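Local coordinates for dihydrodipicolinate synthase (Aquifex aeolicus, PDB 2EHH), which catalyses the condensation of pyruvate with L-aspartate semialdehyde to 4-hydroxy-tetrahydrodipicolinate, a step of lysine biosynthesis, through a Schiff-base intermediate, at the interface of chains A and B and the interface of chains A and C. Residues are numbered along the deposited sequence; one frame, centred on the assembly and turned at random. Chains: chain A/B/C, Dihydrodipicolinate synthase.

Contact 1: the interface of chains A and B. Residues chain A 79-81, 113, 116-117, 120; chain B 49, 268-269.
B:Leu268 meets A:Thr81 with CG anti to its own carbonyl carbon (chi1 -69°), while the A:Thr81 hydroxyl, likewise anti to its carbonyl carbon (chi1 -52°), is turned toward the leucine. This is a subunit interface of the DapA family, whose members are TIM barrels; a loop of chain B lies against helices 81-93 and 111-124 of chain A. The two side chains cross obliquely and are tightly packed, A:Thr81 CB standing 3.5 Å from B:Leu268 CB. From its own chain, A:His117 steadies the hydroxyl: A:Thr81 OG1 and A:His117 ND1 are hydrogen-bonded at 2.9 Å. Beyond CB the leucine divides its methyls between two residues of helix 111-124. B:Leu268 CD2 lies 3.4 Å from OE2 of the A:Glu116 carboxylate, the extended glutamate lying roughly perpendicular to it, and B:Leu268 CD1 lies 3.8 Å from A:Thr120 OG1. That hydroxyl is itself held by its own helix, A:Thr120 OG1 donating to A:Glu116 O at 2.6 Å with a C=O...donor angle of 151°. An alanine in place of A:Thr120 would probably leave the A:Glu116 carbonyl without this extra donor and open a gap beside the leucine CD1 methyl. A cis peptide bond then turns the loop into B:Pro269, whose CD rests 4.1 Å from A:Ala80 CA. Nearby, A:Ala80 CB meets the methyl B:Thr49 CG2 at 4.1 Å.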
loop_
_atom_site.group_PDB
_atom_site.type_symbol
_atom_site.label_atom_id
_atom_site.label_comp_id
_atom_site.label_asym_id
_atom_site.label_seq_id
_atom_site.Cartn_x
_atom_site.Cartn_y
_atom_site.Cartn_z
ATOM N N ASN A 79 3.386 11.122 -21.367
ATOM C CA ASN A 79 2.629 11.882 -20.384
ATOM C C ASN A 79 2.399 13.318 -20.841
ATOM O O ASN A 79 2.112 14.199 -20.034
ATOM C CB ASN A 79 3.306 11.846 -19.006
ATOM C CG ASN A 79 4.714 12.399 -19.021
ATOM O OD1 ASN A 79 5.228 12.813 -20.061
ATOM N ND2 ASN A 79 5.351 12.404 -17.854
ATOM N N ALA A 80 2.518 13.533 -22.151
ATOM C CA ALA A 80 2.302 14.845 -22.770
ATOM C C ALA A 80 1.295 14.647 -23.903
ATOM O O ALA A 80 1.579 13.954 -24.877
ATOM C CB ALA A 80 3.616 15.395 -23.321
ATOM N N THR A 81 0.122 15.255 -23.770
ATOM C CA THR A 81 -0.940 15.115 -24.764
ATOM C C THR A 81 -0.550 15.506 -26.195
ATOM O O THR A 81 -0.738 14.725 -27.124
ATOM C CB THR A 81 -2.183 15.918 -24.330
ATOM O OG1 THR A 81 -2.538 15.539 -22.992
ATOM C CG2 THR A 81 -3.370 15.629 -25.255
ATOM N N GLY A 113 -8.275 15.349 -16.309
ATOM C CA GLY A 113 -7.089 15.427 -17.136
ATOM C C GLY A 113 -6.926 14.172 -17.971
ATOM O O GLY A 113 -6.560 14.247 -19.141
ATOM N N GLU A 116 -9.584 14.331 -20.808
ATOM C CA GLU A 116 -9.190 15.231 -21.892
ATOM C C GLU A 116 -8.000 14.708 -22.690
ATOM O O GLU A 116 -7.906 14.940 -23.894
ATOM C CB GLU A 116 -8.901 16.631 -21.342
ATOM C CG GLU A 116 -10.134 17.285 -20.743
ATOM C CD GLU A 116 -9.950 18.760 -20.454
ATOM O OE1 GLU A 116 -10.808 19.333 -19.747
ATOM O OE2 GLU A 116 -8.958 19.348 -20.938
ATOM N N HIS A 117 -7.102 13.986 -22.026
ATOM C CA HIS A 117 -5.933 13.420 -22.695
ATOM C C HIS A 117 -6.363 12.430 -23.779
ATOM O O HIS A 117 -6.070 12.608 -24.965
ATOM C CB HIS A 117 -5.044 12.701 -21.671
ATOM C CG HIS A 117 -3.852 12.018 -22.265
ATOM N ND1 HIS A 117 -2.745 12.705 -22.723
ATOM C CD2 HIS A 117 -3.580 10.704 -22.456
ATOM C CE1 HIS A 117 -1.845 11.843 -23.163
ATOM N NE2 HIS A 117 -2.329 10.621 -23.013
ATOM N N THR A 120 -8.743 13.965 -26.470
ATOM C CA THR A 120 -7.997 14.767 -27.436
ATOM C C THR A 120 -7.330 13.899 -28.496
ATOM O O THR A 120 -7.461 14.158 -29.695
ATOM C CB THR A 120 -6.939 15.638 -26.722
ATOM O OG1 THR A 120 -7.608 16.559 -25.853
ATOM C CG2 THR A 120 -6.102 16.427 -27.737
ATOM N N THR B 49 5.658 18.179 -19.790
ATOM C CA THR B 49 5.089 18.682 -21.035
ATOM C C THR B 49 5.936 19.726 -21.757
ATOM O O THR B 49 5.501 20.296 -22.755
ATOM C CB THR B 49 3.672 19.240 -20.812
ATOM O OG1 THR B 49 3.709 20.277 -19.824
ATOM C CG2 THR B 49 2.742 18.126 -20.339
ATOM N N LEU B 268 -1.968 20.018 -21.269
ATOM C CA LEU B 268 -2.563 18.706 -21.050
ATOM C C LEU B 268 -1.430 17.694 -20.934
ATOM O O LEU B 268 -0.404 17.821 -21.611
ATOM C CB LEU B 268 -3.501 18.343 -22.205
ATOM C CG LEU B 268 -4.784 19.181 -22.289
ATOM C CD1 LEU B 268 -5.600 18.755 -23.499
ATOM C CD2 LEU B 268 -5.597 19.006 -21.009
ATOM N N PRO B 269 -1.628 16.629 -20.140
ATOM C CA PRO B 269 -2.816 16.282 -19.351
ATOM C C PRO B 269 -3.201 17.092 -18.115
ATOM O O PRO B 269 -4.193 16.765 -17.464
ATOM C CB PRO B 269 -2.576 14.812 -19.017
ATOM C CG PRO B 269 -1.100 14.774 -18.797
ATOM C CD PRO B 269 -0.566 15.620 -19.951
#

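Contact 2: the interface of chains A and C. Residues chain A 165, 167, 189-190, 193; chain C 165, 167-168, 193, 197.
A:Pro165 and C:Pro165, with almost identical backbone torsions (phi -88° and -91°, psi near zero), bring their carbonyl oxygens to within 2.9 Å of each other, A:Pro165 O against C:Pro165 O, across the two-fold axis. Neither oxygen can donate, so the approach is an unfavourable one between acceptors, and two waters straddle it. Water 1 is bonded to both proline carbonyls and to C:Met167 N, 2.9 Å away; water 2 repeats the pattern with A:Met167 N at 2.8 Å. Each of these amides belongs to the first residue of a helix, whose positive end would probably polarise the water and ease the repulsion. The methionines pass each other beside the waters. Each has CG anti to its carbonyl carbon (chi1 -63° in A:Met167), which brings the CG methylenes together: A:Met167 CG to C:Met167 CG is a tight 3.4 Å; the bends at chi2 and chi3 come further out. On one flank A:Leu190 CD2 lies 3.8 Å from C:Met167 CB. The same leucine methyl packs near the C:Asp168 carboxylate, whose OD2 binds water 3 at 2.6 Å; that water also reaches A:Ser189 O. Outward, the pyrrolidine rings touch, A:Pro193 CB to C:Pro193 CB at 3.8 Å, and the C:Leu197 methyls lie against the A:Pro193 ring. Together these self-meeting residues and bridging waters help join two subunits of the homotetramer.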
loop_
_atom_site.group_PDB
_atom_site.type_symbol
_atom_site.label_atom_id
_atom_site.label_comp_id
_atom_site.label_asym_id
_atom_site.label_seq_id
_atom_site.Cartn_x
_atom_site.Cartn_y
_atom_site.Cartn_z
ATOM N N PRO A 165 -3.802 -6.266 -10.613
ATOM C CA PRO A 165 -4.101 -7.534 -9.939
ATOM C C PRO A 165 -5.531 -7.549 -9.388
ATOM O O PRO A 165 -5.955 -8.520 -8.768
ATOM C CB PRO A 165 -3.064 -7.573 -8.825
ATOM C CG PRO A 165 -3.010 -6.134 -8.411
ATOM C CD PRO A 165 -2.966 -5.405 -9.755
ATOM N N MET A 167 -9.088 -8.175 -9.878
ATOM C CA MET A 167 -10.091 -8.796 -10.745
ATOM C C MET A 167 -11.412 -8.043 -10.678
ATOM O O MET A 167 -12.176 -8.023 -11.641
ATOM C CB MET A 167 -10.322 -10.261 -10.353
ATOM C CG MET A 167 -9.095 -11.147 -10.524
ATOM S SD MET A 167 -8.472 -11.195 -12.226
ATOM C CE MET A 167 -7.182 -9.924 -12.146
ATOM N N SER A 189 0.396 -14.006 -15.914
ATOM C CA SER A 189 -0.126 -14.833 -14.835
ATOM C C SER A 189 -1.610 -14.625 -14.567
ATOM O O SER A 189 -2.240 -15.455 -13.922
ATOM C CB SER A 189 0.653 -14.565 -13.547
ATOM O OG SER A 189 1.955 -15.110 -13.634
ATOM N N LEU A 190 -2.167 -13.528 -15.066
ATOM C CA LEU A 190 -3.577 -13.224 -14.824
ATOM C C LEU A 190 -4.493 -13.414 -16.029
ATOM O O LEU A 190 -5.699 -13.181 -15.943
ATOM C CB LEU A 190 -3.706 -11.785 -14.312
ATOM C CG LEU A 190 -2.849 -11.490 -13.078
ATOM C CD1 LEU A 190 -2.961 -10.020 -12.694
ATOM C CD2 LEU A 190 -3.293 -12.393 -11.932
ATOM N N PRO A 193 -7.564 -16.088 -15.263
ATOM C CA PRO A 193 -8.686 -15.549 -14.485
ATOM C C PRO A 193 -9.386 -14.361 -15.154
ATOM O O PRO A 193 -10.602 -14.214 -15.055
ATOM C CB PRO A 193 -8.048 -15.194 -13.134
ATOM C CG PRO A 193 -6.583 -14.955 -13.480
ATOM C CD PRO A 193 -6.308 -16.051 -14.489
ATOM N N PRO C 165 -7.007 -10.539 -2.898
ATOM C CA PRO C 165 -7.289 -10.126 -4.277
ATOM C C PRO C 165 -6.167 -10.562 -5.224
ATOM O O PRO C 165 -6.209 -10.287 -6.423
ATOM C CB PRO C 165 -7.377 -8.612 -4.157
ATOM C CG PRO C 165 -6.280 -8.322 -3.172
ATOM C CD PRO C 165 -6.498 -9.402 -2.106
ATOM N N MET C 167 -4.650 -13.108 -7.340
ATOM C CA MET C 167 -4.888 -14.383 -8.022
ATOM C C MET C 167 -3.608 -15.198 -8.140
ATOM O O MET C 167 -3.643 -16.421 -8.179
ATOM C CB MET C 167 -5.477 -14.152 -9.421
ATOM C CG MET C 167 -6.862 -13.518 -9.417
ATOM S SD MET C 167 -8.109 -14.475 -8.513
ATOM C CE MET C 167 -8.130 -13.632 -6.883
ATOM N N ASP C 168 -2.472 -14.518 -8.210
ATOM C CA ASP C 168 -1.194 -15.207 -8.303
ATOM C C ASP C 168 -0.933 -16.063 -7.059
ATOM O O ASP C 168 -0.316 -17.125 -7.148
ATOM C CB ASP C 168 -0.074 -14.185 -8.499
ATOM C CG ASP C 168 -0.017 -13.657 -9.919
ATOM O OD1 ASP C 168 0.599 -12.590 -10.138
ATOM O OD2 ASP C 168 -0.577 -14.316 -10.820
ATOM N N PRO C 193 -13.238 -16.028 -10.766
ATOM C CA PRO C 193 -11.839 -16.181 -11.188
ATOM C C PRO C 193 -11.027 -17.192 -10.375
ATOM O O PRO C 193 -10.174 -17.875 -10.924
ATOM C CB PRO C 193 -11.279 -14.756 -11.093
ATOM C CG PRO C 193 -12.185 -14.079 -10.087
ATOM C CD PRO C 193 -13.542 -14.622 -10.454
ATOM N N LEU C 197 -9.225 -20.905 -11.660
ATOM C CA LEU C 197 -7.842 -21.303 -11.390
ATOM C C LEU C 197 -7.761 -22.615 -10.605
ATOM O O LEU C 197 -6.670 -23.136 -10.367
ATOM C CB LEU C 197 -7.107 -20.202 -10.617
ATOM C CG LEU C 197 -6.639 -18.987 -11.422
ATOM C CD1 LEU C 197 -6.267 -17.850 -10.477
ATOM C CD2 LEU C 197 -5.453 -19.382 -12.300
HETATM O O HOH W 1 -4.544 -10.794 -9.052
HETATM O O HOH W 2 -8.634 -9.507 -7.486
HETATM O O HOH W 3 -1.698 -16.567 -11.408
#

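Contact 3: the interface of chains A and B. Residues chain A 109-110, 112-113, 116; chain B 246, 250, 269-271.
A:Pro109 and B:Pro269 form the apolar centre, their pyrrolidine rings packed at a slant with A:Pro109 CB 3.8 Å from B:Pro269 CB. Next to them B:Thr271 sends its methyl onto bare helix backbone, CG2 lying 3.7 Å from A:Gly113 CA; the same methyl meets the tip of A:Glu116. A:Thr110 divides its branches: CG2 packs 3.9 Å from B:Ile250 CD1, while OG1 sits between the backbone N and the carbonyl carbon (chi1 63°), turned back toward its own chain. There it caps the start of helix 111-124, accepting the N-H of A:Gly113 (A:Gly113 N to A:Thr110 OG1 3.1 Å, 155° at H). A valine in place of A:Thr110 would probably leave that amide without its acceptor and deprive the bridging water of one partner. Water 4 links the chains, bonded to B:Pro269 O at 2.8 Å and to A:Thr110 N at 3.0 Å, with the hydroxyls of A:Thr110 and B:Thr271 each more distant. At the rim A:Glu116 OE1 lies over a face of the A:Arg112 guanidinium, a salt bridge within chain A (OE1 to NH1 3.1 Å). The patch seats the start of helix 111-124 on the neighbouring subunit, helping to hold the A-B pair together.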
loop_
_atom_site.group_PDB
_atom_site.type_symbol
_atom_site.label_atom_id
_atom_site.label_comp_id
_atom_site.label_asym_id
_atom_site.label_seq_id
_atom_site.Cartn_x
_atom_site.Cartn_y
_atom_site.Cartn_z
ATOM N N PRO A 109 -2.149 13.216 -13.654
ATOM C CA PRO A 109 -3.275 14.112 -13.913
ATOM C C PRO A 109 -4.535 13.678 -13.174
ATOM O O PRO A 109 -4.646 12.533 -12.719
ATOM C CB PRO A 109 -3.435 14.045 -15.431
ATOM C CG PRO A 109 -2.914 12.693 -15.780
ATOM C CD PRO A 109 -1.713 12.533 -14.885
ATOM N N THR A 110 -5.471 14.608 -13.040
ATOM C CA THR A 110 -6.745 14.328 -12.394
ATOM C C THR A 110 -7.535 13.481 -13.389
ATOM O O THR A 110 -7.107 13.304 -14.538
ATOM C CB THR A 110 -7.529 15.621 -12.133
ATOM O OG1 THR A 110 -7.831 16.247 -13.384
ATOM C CG2 THR A 110 -6.713 16.584 -11.281
ATOM N N ARG A 112 -10.220 14.275 -14.792
ATOM C CA ARG A 112 -10.647 15.169 -15.863
ATOM C C ARG A 112 -9.487 15.270 -16.852
ATOM O O ARG A 112 -9.685 15.257 -18.072
ATOM C CB ARG A 112 -11.002 16.550 -15.297
ATOM C CG ARG A 112 -11.414 17.602 -16.329
ATOM C CD ARG A 112 -12.384 17.053 -17.374
ATOM N NE ARG A 112 -13.214 18.107 -17.954
ATOM C CZ ARG A 112 -13.542 18.191 -19.240
ATOM N NH1 ARG A 112 -13.107 17.286 -20.101
ATOM N NH2 ARG A 112 -14.316 19.180 -19.665
ATOM N N GLY A 113 -8.275 15.349 -16.309
ATOM C CA GLY A 113 -7.089 15.427 -17.136
ATOM C C GLY A 113 -6.926 14.172 -17.971
ATOM O O GLY A 113 -6.560 14.247 -19.141
ATOM N N GLU A 116 -9.584 14.331 -20.808
ATOM C CA GLU A 116 -9.190 15.231 -21.892
ATOM C C GLU A 116 -8.000 14.708 -22.690
ATOM O O GLU A 116 -7.906 14.940 -23.894
ATOM C CB GLU A 116 -8.901 16.631 -21.342
ATOM C CG GLU A 116 -10.134 17.285 -20.743
ATOM C CD GLU A 116 -9.950 18.760 -20.454
ATOM O OE1 GLU A 116 -10.808 19.333 -19.747
ATOM O OE2 GLU A 116 -8.958 19.348 -20.938
ATOM N N GLU B 246 -5.411 19.197 -5.289
ATOM C CA GLU B 246 -5.415 18.537 -6.592
ATOM C C GLU B 246 -3.932 18.359 -6.904
ATOM O O GLU B 246 -3.093 19.037 -6.309
ATOM C CB GLU B 246 -6.085 19.391 -7.681
ATOM C CG GLU B 246 -7.596 19.535 -7.517
ATOM C CD GLU B 246 -8.301 19.996 -8.787
ATOM O OE1 GLU B 246 -9.519 20.282 -8.714
ATOM O OE2 GLU B 246 -7.648 20.068 -9.857
ATOM N N ILE B 250 -1.109 21.904 -10.182
ATOM C CA ILE B 250 -2.388 22.522 -10.505
ATOM C C ILE B 250 -2.779 23.605 -9.499
ATOM O O ILE B 250 -3.050 24.747 -9.881
ATOM C CB ILE B 250 -3.497 21.461 -10.643
ATOM C CG1 ILE B 250 -3.171 20.560 -11.839
ATOM C CG2 ILE B 250 -4.854 22.139 -10.814
ATOM C CD1 ILE B 250 -4.150 19.433 -12.085
ATOM N N PRO B 269 -1.628 16.629 -20.140
ATOM C CA PRO B 269 -2.816 16.282 -19.351
ATOM C C PRO B 269 -3.201 17.092 -18.115
ATOM O O PRO B 269 -4.193 16.765 -17.464
ATOM C CB PRO B 269 -2.576 14.812 -19.017
ATOM C CG PRO B 269 -1.100 14.774 -18.797
ATOM C CD PRO B 269 -0.566 15.620 -19.951
ATOM N N LEU B 270 -2.450 18.131 -17.762
ATOM C CA LEU B 270 -2.851 18.912 -16.597
ATOM C C LEU B 270 -4.013 19.806 -17.017
ATOM O O LEU B 270 -4.088 20.240 -18.169
ATOM C CB LEU B 270 -1.689 19.744 -16.047
ATOM C CG LEU B 270 -0.512 18.937 -15.478
ATOM C CD1 LEU B 270 0.368 19.856 -14.633
ATOM C CD2 LEU B 270 -1.027 17.785 -14.618
ATOM N N THR B 271 -4.921 20.062 -16.081
ATOM C CA THR B 271 -6.111 20.865 -16.348
ATOM C C THR B 271 -6.407 21.833 -15.213
ATOM O O THR B 271 -5.814 21.741 -14.136
ATOM C CB THR B 271 -7.342 19.958 -16.494
ATOM O OG1 THR B 271 -7.456 19.137 -15.321
ATOM C CG2 THR B 271 -7.214 19.065 -17.723
HETATM O O HOH W 4 -5.071 17.016 -14.784
#

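Contact 4: the interface of chains A and C. Residues chain A 192-193, 195-197, 226, 230; chain C 192-193, 196-197, 226, 230.
The rings of A:Phe226 and C:Phe226 meet edge-to-face, their planes 66° apart and their CD2 atoms 3.5 Å from each other. A:Leu192 CG lies in plane at the edge of the A:Phe226 ring. In this DapA-family tetramer, a dimer of dimers, each phenylalanine begins helix 226-242, and one turn later comes an arginine. The A:Arg230 guanidinium has the A:Phe226 carbonyl oxygen over one face, toward the rim, and C:Ala196 O in plane at its edge. A bend at chi3 (-67°) folds the chain, and A:Arg230 NH1 donates to C:Ala196 O at 3.0 Å, straight at the hydrogen (167°) but from above the carbonyl plane, not along a lone pair. C:Arg230 NH1 treats A:Ala196 O in the same way. Each acceptor ends helix 191-196, so the arginine's charge probably offsets the negative helix end. Between the two bonds the alanine methyls press together, A:Ala196 CB to C:Ala196 CB at 3.5 Å. A:Leu192, with CG anti to its backbone N, carries CD2 to 3.8 Å from C:Ala196 CB. Nearby, A:Leu197 and C:Leu192 run antiparallel alongside one another, their CD2 methyls 3.9 Å apart, while the A:Arg230 methylene CD packs 3.6 Å from C:Leu197 C.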
loop_
_atom_site.group_PDB
_atom_site.type_symbol
_atom_site.label_atom_id
_atom_site.label_comp_id
_atom_site.label_asym_id
_atom_site.label_seq_id
_atom_site.Cartn_x
_atom_site.Cartn_y
_atom_site.Cartn_z
ATOM N N LEU A 192 -5.618 -16.149 -17.534
ATOM C CA LEU A 192 -6.672 -17.137 -17.312
ATOM C C LEU A 192 -7.834 -16.576 -16.488
ATOM O O LEU A 192 -8.978 -16.571 -16.946
ATOM C CB LEU A 192 -6.093 -18.397 -16.654
ATOM C CG LEU A 192 -7.032 -19.606 -16.534
ATOM C CD1 LEU A 192 -6.206 -20.884 -16.402
ATOM C CD2 LEU A 192 -7.967 -19.426 -15.341
ATOM N N PRO A 193 -7.564 -16.088 -15.263
ATOM C CA PRO A 193 -8.686 -15.549 -14.485
ATOM C C PRO A 193 -9.386 -14.361 -15.154
ATOM O O PRO A 193 -10.602 -14.214 -15.055
ATOM C CB PRO A 193 -8.048 -15.194 -13.134
ATOM C CG PRO A 193 -6.583 -14.955 -13.480
ATOM C CD PRO A 193 -6.308 -16.051 -14.489
ATOM N N MET A 195 -9.706 -13.826 -18.408
ATOM C CA MET A 195 -10.522 -14.300 -19.521
ATOM C C MET A 195 -11.748 -15.061 -19.016
ATOM O O MET A 195 -12.799 -15.062 -19.659
ATOM C CB MET A 195 -9.680 -15.142 -20.479
ATOM C CG MET A 195 -8.709 -14.279 -21.284
ATOM S SD MET A 195 -7.757 -15.163 -22.525
ATOM C CE MET A 195 -8.994 -15.292 -23.846
ATOM N N ALA A 196 -11.628 -15.686 -17.851
ATOM C CA ALA A 196 -12.767 -16.400 -17.281
ATOM C C ALA A 196 -13.857 -15.368 -16.973
ATOM O O ALA A 196 -15.045 -15.685 -16.968
ATOM C CB ALA A 196 -12.347 -17.135 -16.009
ATOM N N LEU A 197 -13.437 -14.124 -16.740
ATOM C CA LEU A 197 -14.359 -13.029 -16.446
ATOM C C LEU A 197 -14.828 -12.266 -17.682
ATOM O O LEU A 197 -15.680 -11.383 -17.583
ATOM C CB LEU A 197 -13.713 -12.044 -15.465
ATOM C CG LEU A 197 -13.691 -12.445 -13.987
ATOM C CD1 LEU A 197 -12.721 -11.550 -13.218
ATOM C CD2 LEU A 197 -15.096 -12.327 -13.414
ATOM N N PHE A 226 -11.559 -24.303 -19.654
ATOM C CA PHE A 226 -10.618 -23.897 -18.622
ATOM C C PHE A 226 -9.857 -25.037 -17.970
ATOM O O PHE A 226 -8.907 -24.803 -17.230
ATOM C CB PHE A 226 -11.326 -23.010 -17.599
ATOM C CG PHE A 226 -11.566 -21.617 -18.108
ATOM C CD1 PHE A 226 -10.553 -20.660 -18.056
ATOM C CD2 PHE A 226 -12.764 -21.287 -18.735
ATOM C CE1 PHE A 226 -10.726 -19.399 -18.627
ATOM C CE2 PHE A 226 -12.950 -20.028 -19.310
ATOM C CZ PHE A 226 -11.924 -19.082 -19.256
ATOM N N ARG A 230 -6.131 -24.241 -17.578
ATOM C CA ARG A 230 -5.379 -24.440 -16.342
ATOM C C ARG A 230 -4.146 -25.300 -16.594
ATOM O O ARG A 230 -3.092 -25.079 -16.002
ATOM C CB ARG A 230 -6.246 -25.121 -15.272
ATOM C CG ARG A 230 -7.244 -24.209 -14.571
ATOM C CD ARG A 230 -7.834 -24.895 -13.333
ATOM N NE ARG A 230 -8.679 -26.038 -13.678
ATOM C CZ ARG A 230 -9.923 -25.946 -14.142
ATOM N NH1 ARG A 230 -10.492 -24.758 -14.318
ATOM N NH2 ARG A 230 -10.601 -27.049 -14.440
ATOM N N LEU C 192 -15.624 -16.548 -9.029
ATOM C CA LEU C 192 -15.496 -16.986 -10.418
ATOM C C LEU C 192 -14.028 -17.114 -10.854
ATOM O O LEU C 192 -13.592 -18.194 -11.260
ATOM C CB LEU C 192 -16.272 -16.043 -11.350
ATOM C CG LEU C 192 -16.453 -16.539 -12.793
ATOM C CD1 LEU C 192 -17.662 -15.860 -13.440
ATOM C CD2 LEU C 192 -15.186 -16.270 -13.588
ATOM N N PRO C 193 -13.238 -16.028 -10.766
ATOM C CA PRO C 193 -11.839 -16.181 -11.188
ATOM C C PRO C 193 -11.027 -17.192 -10.375
ATOM O O PRO C 193 -10.174 -17.875 -10.924
ATOM C CB PRO C 193 -11.279 -14.756 -11.093
ATOM C CG PRO C 193 -12.185 -14.079 -10.087
ATOM C CD PRO C 193 -13.542 -14.622 -10.454
ATOM N N ALA C 196 -11.841 -20.624 -11.541
ATOM C CA ALA C 196 -11.323 -20.827 -12.887
ATOM C C ALA C 196 -9.876 -21.307 -12.750
ATOM O O ALA C 196 -9.364 -22.030 -13.610
ATOM C CB ALA C 196 -11.383 -19.526 -13.675
ATOM N N LEU C 197 -9.225 -20.905 -11.660
ATOM C CA LEU C 197 -7.842 -21.303 -11.390
ATOM C C LEU C 197 -7.761 -22.615 -10.605
ATOM O O LEU C 197 -6.670 -23.136 -10.367
ATOM C CB LEU C 197 -7.107 -20.202 -10.617
ATOM C CG LEU C 197 -6.639 -18.987 -11.422
ATOM C CD1 LEU C 197 -6.267 -17.850 -10.477
ATOM C CD2 LEU C 197 -5.453 -19.382 -12.300
ATOM N N PHE C 226 -18.179 -21.696 -17.591
ATOM C CA PHE C 226 -17.938 -20.318 -17.200
ATOM C C PHE C 226 -18.765 -19.287 -17.943
ATOM O O PHE C 226 -18.800 -18.118 -17.556
ATOM C CB PHE C 226 -16.439 -20.026 -17.270
ATOM C CG PHE C 226 -15.689 -20.601 -16.107
ATOM C CD1 PHE C 226 -15.648 -19.920 -14.891
ATOM C CD2 PHE C 226 -15.116 -21.868 -16.187
ATOM C CE1 PHE C 226 -15.052 -20.496 -13.770
ATOM C CE2 PHE C 226 -14.520 -22.451 -15.074
ATOM C CZ PHE C 226 -14.489 -21.761 -13.859
ATOM N N ARG C 230 -20.396 -16.728 -15.621
ATOM C CA ARG C 230 -20.327 -15.290 -15.858
ATOM C C ARG C 230 -21.702 -14.646 -15.812
ATOM O O ARG C 230 -21.858 -13.545 -15.294
ATOM C CB ARG C 230 -19.678 -14.974 -17.216
ATOM C CG ARG C 230 -18.156 -15.048 -17.226
ATOM C CD ARG C 230 -17.583 -14.398 -18.489
ATOM N NE ARG C 230 -17.924 -15.132 -19.708
ATOM C CZ ARG C 230 -17.356 -16.275 -20.081
ATOM N NH1 ARG C 230 -16.408 -16.832 -19.336
ATOM N NH2 ARG C 230 -17.730 -16.859 -21.211
#

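Contacts 1 and 3 adjoin, their C-alpha centres about 8 Å apart, and share A:Gly113, A:Glu116 and B:Pro269; helix 111-124 runs through both. Contacts 2 and 4, about 9 Å apart, share A:Pro193, C:Pro193 and C:Leu197, with helix 191-196 common to them. The two pairs are 31 to 36 Å from each other, so chain A uses separate surfaces for chains B and C, as a dimer of dimers requires. Contact 1 is centred about 13 Å from A:Tyr132, and contact 2 about 14 Å from A:Lys161; assembly could therefore bear on the catalytic centre from either surface.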